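Local structure of ribosomal RNA methyltransferase, putative (Plasmodium falciparum, 2PLW) at residues V152-G157 with I189-K194. The protein binds S-adenosylmethionine and probably transfers its methyl group to the 2'-hydroxyl of a uridine in ribosomal RNA. Sequence-based numbering, arbitrary orientation.
Sequences VKMYLG and IYLVCK
CG of Lys-153 lies over one face of the Tyr-190 ring where strand 148-155 pairs with strand 188-196. The latter runs antiparallel to strand 148-155, the arrangement characteristic of the class I methyltransferase sheet, as opposed to the all-parallel Rossmann fold. The two residues form a non-hydrogen-bonded pair. CB of Lys-153 meets CE1 of Tyr-190 at 3.3 Å. Anti to the backbone N (chi1 -170°), Lys-153 CG makes a CH-pi contact 4.2 Å from the ring centroid, displaced toward the rim, and Lys-153 CD reaches Tyr-190 CZ and OH; a bend at chi3 (64°) then sets CE. Both polar ends converge on OD1 of Asp-113, Lys-153 NZ by a salt bridge that would help fix the amine and Tyr-190 OH by a hydrogen bond. Lys-153 is the predicted proton acceptor, its side chain about 4 Å (nearest atoms) from the bound S-adenosylmethionine, and the tyrosine side chain also adjoins Trp-36 of the cofactor site.

On the other face of the sheet, beneath helices 122-143 and 160-168, CG of Met-154 packs 3.8 Å from CD1 of Ile-189 with the two side chains alongside each other, while SD of Met-154 touches CD1 of Leu-191. Val-152 CG1 rests against Leu-191 CB.

Reciprocal backbone hydrogen bonds join Val-152 to Leu-191 and Met-154 to Ile-189, flanking the Lys-153/Tyr-190 pair. Between them, CA of Lys-153 directs a C-H...O contact at O of Ile-189, 3.4 Å away.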
ATOM      1  N   VAL A 152       4.734  -0.672  -2.445  1.00 12.95           N
ATOM      2  CA  VAL A 152       4.851   0.529  -1.620  1.00 13.30           C
ATOM      3  C   VAL A 152       5.719   1.568  -2.318  1.00 13.72           C
ATOM      4  O   VAL A 152       6.797   1.251  -2.836  1.00 14.53           O
ATOM      5  CB  VAL A 152       5.385   0.193  -0.201  1.00 13.05           C
ATOM      6  CG1 VAL A 152       6.740  -0.529  -0.255  1.00 13.25           C
ATOM      7  CG2 VAL A 152       5.438   1.444   0.696  1.00 13.70           C
ATOM      8  N   LYS A 153       5.226   2.801  -2.327  1.00 14.40           N
ATOM      9  CA  LYS A 153       5.995   3.912  -2.902  1.00 15.07           C
ATOM     10  C   LYS A 153       7.029   4.470  -1.918  1.00 16.45           C
ATOM     11  O   LYS A 153       6.807   4.491  -0.710  1.00 16.04           O
ATOM     12  CB  LYS A 153       5.043   5.020  -3.370  1.00 15.87           C
ATOM     13  CG  LYS A 153       5.714   6.112  -4.205  1.00 13.26           C
ATOM     14  CD  LYS A 153       4.688   7.123  -4.722  1.00 14.40           C
ATOM     15  CE  LYS A 153       3.968   7.928  -3.678  1.00 12.78           C
ATOM     16  NZ  LYS A 153       2.912   8.781  -4.314  1.00 15.98           N
ATOM     17  N   MET A 154       8.158   4.936  -2.447  1.00 17.67           N
ATOM     18  CA  MET A 154       9.079   5.718  -1.614  1.00 19.33           C
ATOM     19  C   MET A 154       9.905   6.635  -2.497  1.00 20.05           C
ATOM     20  O   MET A 154       9.982   6.409  -3.727  1.00 20.89           O
ATOM     21  CB  MET A 154      10.006   4.817  -0.805  1.00 18.88           C
ATOM     22  CG  MET A 154      11.084   4.107  -1.631  1.00 18.51           C
ATOM     23  SD  MET A 154      12.299   3.238  -0.602  1.00 20.89           S
ATOM     24  CE  MET A 154      12.853   4.554   0.493  1.00 23.05           C
ATOM     25  N   TYR A 155      10.508   7.654  -1.877  1.00 20.93           N
ATOM     26  CA  TYR A 155      11.529   8.458  -2.578  1.00 22.34           C
ATOM     27  C   TYR A 155      12.786   7.637  -2.723  1.00 22.01           C
ATOM     28  O   TYR A 155      13.348   7.180  -1.726  1.00 21.57           O
ATOM     29  CB  TYR A 155      11.841   9.780  -1.854  1.00 24.20           C
ATOM     30  CG  TYR A 155      10.723  10.781  -1.969  1.00 27.56           C
ATOM     31  CD1 TYR A 155      10.317  11.265  -3.215  1.00 29.06           C
ATOM     32  CD2 TYR A 155      10.045  11.224  -0.832  1.00 28.66           C
ATOM     33  CE1 TYR A 155       9.264  12.174  -3.319  1.00 29.55           C
ATOM     34  CE2 TYR A 155       8.993  12.128  -0.930  1.00 31.08           C
ATOM     35  CZ  TYR A 155       8.615  12.597  -2.176  1.00 29.52           C
ATOM     36  OH  TYR A 155       7.579  13.495  -2.281  1.00 30.25           O
ATOM     37  N   LEU A 156      13.229   7.445  -3.966  1.00 21.55           N
ATOM     38  CA  LEU A 156      14.446   6.702  -4.238  1.00 21.63           C
ATOM     39  C   LEU A 156      15.642   7.408  -3.620  1.00 21.18           C
ATOM     40  O   LEU A 156      15.749   8.647  -3.659  1.00 21.90           O
ATOM     41  CB  LEU A 156      14.672   6.543  -5.743  1.00 21.31           C
ATOM     42  CG  LEU A 156      15.963   5.853  -6.226  1.00 23.27           C
ATOM     43  CD1 LEU A 156      15.961   4.358  -5.995  1.00 22.07           C
ATOM     44  CD2 LEU A 156      16.191   6.101  -7.715  1.00 23.14           C
ATOM     45  N   GLY A 157      16.542   6.616  -3.066  1.00 19.52           N
ATOM     46  CA  GLY A 157      17.756   7.183  -2.490  1.00 19.40           C
ATOM     47  C   GLY A 157      18.639   6.169  -1.832  1.00 19.62           C
ATOM     48  O   GLY A 157      18.550   4.973  -2.093  1.00 19.10           O
ATOM     49  N   ILE A 189       9.868   5.650  -6.592  1.00 20.94           N
ATOM     50  CA  ILE A 189       9.820   4.307  -7.154  1.00 18.92           C
ATOM     51  C   ILE A 189       8.782   3.558  -6.353  1.00 17.60           C
ATOM     52  O   ILE A 189       8.354   4.046  -5.303  1.00 16.21           O
ATOM     53  CB  ILE A 189      11.180   3.546  -7.059  1.00 19.35           C
ATOM     54  CG1 ILE A 189      11.733   3.527  -5.616  1.00 19.88           C
ATOM     55  CG2 ILE A 189      12.238   4.133  -8.025  1.00 19.86           C
ATOM     56  CD1 ILE A 189      11.464   2.219  -4.882  1.00 24.49           C
ATOM     57  N   TYR A 190       8.373   2.405  -6.867  1.00 17.00           N
ATOM     58  CA  TYR A 190       7.593   1.458  -6.080  1.00 17.56           C
ATOM     59  C   TYR A 190       8.420   0.207  -5.856  1.00 16.51           C
ATOM     60  O   TYR A 190       9.104  -0.251  -6.767  1.00 17.19           O
ATOM     61  CB  TYR A 190       6.274   1.109  -6.775  1.00 18.23           C
ATOM     62  CG  TYR A 190       5.312   2.264  -6.888  1.00 18.57           C
ATOM     63  CD1 TYR A 190       4.397   2.548  -5.859  1.00 18.31           C
ATOM     64  CD2 TYR A 190       5.305   3.079  -8.028  1.00 19.75           C
ATOM     65  CE1 TYR A 190       3.496   3.593  -5.961  1.00 19.16           C
ATOM     66  CE2 TYR A 190       4.403   4.143  -8.139  1.00 19.29           C
ATOM     67  CZ  TYR A 190       3.513   4.398  -7.101  1.00 20.20           C
ATOM     68  OH  TYR A 190       2.640   5.460  -7.242  1.00 21.74           O
ATOM     69  N   LEU A 191       8.353  -0.345  -4.638  1.00 15.41           N
ATOM     70  CA  LEU A 191       8.894  -1.667  -4.363  1.00 15.17           C
ATOM     71  C   LEU A 191       7.720  -2.640  -4.516  1.00 14.91           C
ATOM     72  O   LEU A 191       6.722  -2.510  -3.827  1.00 15.06           O
ATOM     73  CB  LEU A 191       9.497  -1.747  -2.966  1.00 16.09           C
ATOM     74  CG  LEU A 191      10.671  -0.782  -2.712  1.00 16.95           C
ATOM     75  CD1 LEU A 191      10.874  -0.524  -1.191  1.00 19.46           C
ATOM     76  CD2 LEU A 191      11.949  -1.295  -3.356  1.00 21.61           C
ATOM     77  N   VAL A 192       7.835  -3.532  -5.488  1.00 14.06           N
ATOM     78  CA  VAL A 192       6.798  -4.515  -5.810  1.00 13.85           C
ATOM     79  C   VAL A 192       7.191  -5.865  -5.243  1.00 14.23           C
ATOM     80  O   VAL A 192       8.196  -6.464  -5.659  1.00 14.27           O
ATOM     81  CB  VAL A 192       6.597  -4.612  -7.354  1.00 14.77           C
ATOM     82  CG1 VAL A 192       5.499  -5.623  -7.667  1.00 14.74           C
ATOM     83  CG2 VAL A 192       6.232  -3.272  -7.892  1.00 14.31           C
ATOM     84  N   CYS A 193       6.396  -6.371  -4.292  1.00 13.29           N
ATOM     85  CA  CYS A 193       6.774  -7.551  -3.561  1.00 13.08           C
ATOM     86  C   CYS A 193       5.732  -8.624  -3.786  1.00 13.17           C
ATOM     87  O   CYS A 193       4.550  -8.414  -3.515  1.00 13.55           O
ATOM     88  CB  CYS A 193       6.823  -7.233  -2.054  1.00 13.42           C
ATOM     89  SG  CYS A 193       7.833  -5.777  -1.665  1.00 13.60           S
ATOM     90  N   LYS A 194       6.198  -9.776  -4.263  1.00 13.81           N
ATOM     91  CA  LYS A 194       5.338 -10.876  -4.624  1.00 13.84           C
ATOM     92  C   LYS A 194       5.577 -12.117  -3.804  1.00 12.59           C
ATOM     93  O   LYS A 194       6.720 -12.538  -3.578  1.00 12.41           O
ATOM     94  CB  LYS A 194       5.504 -11.169  -6.122  1.00 15.47           C
ATOM     95  CG  LYS A 194       5.339  -9.920  -7.003  1.00 20.18           C
ATOM     96  CD  LYS A 194       3.882  -9.627  -7.384  1.00 27.64           C
ATOM     97  CE  LYS A 194       3.376 -10.504  -8.535  1.00 31.35           C
ATOM     98  NZ  LYS A 194       3.754 -10.033  -9.917  1.00 33.59           N
TER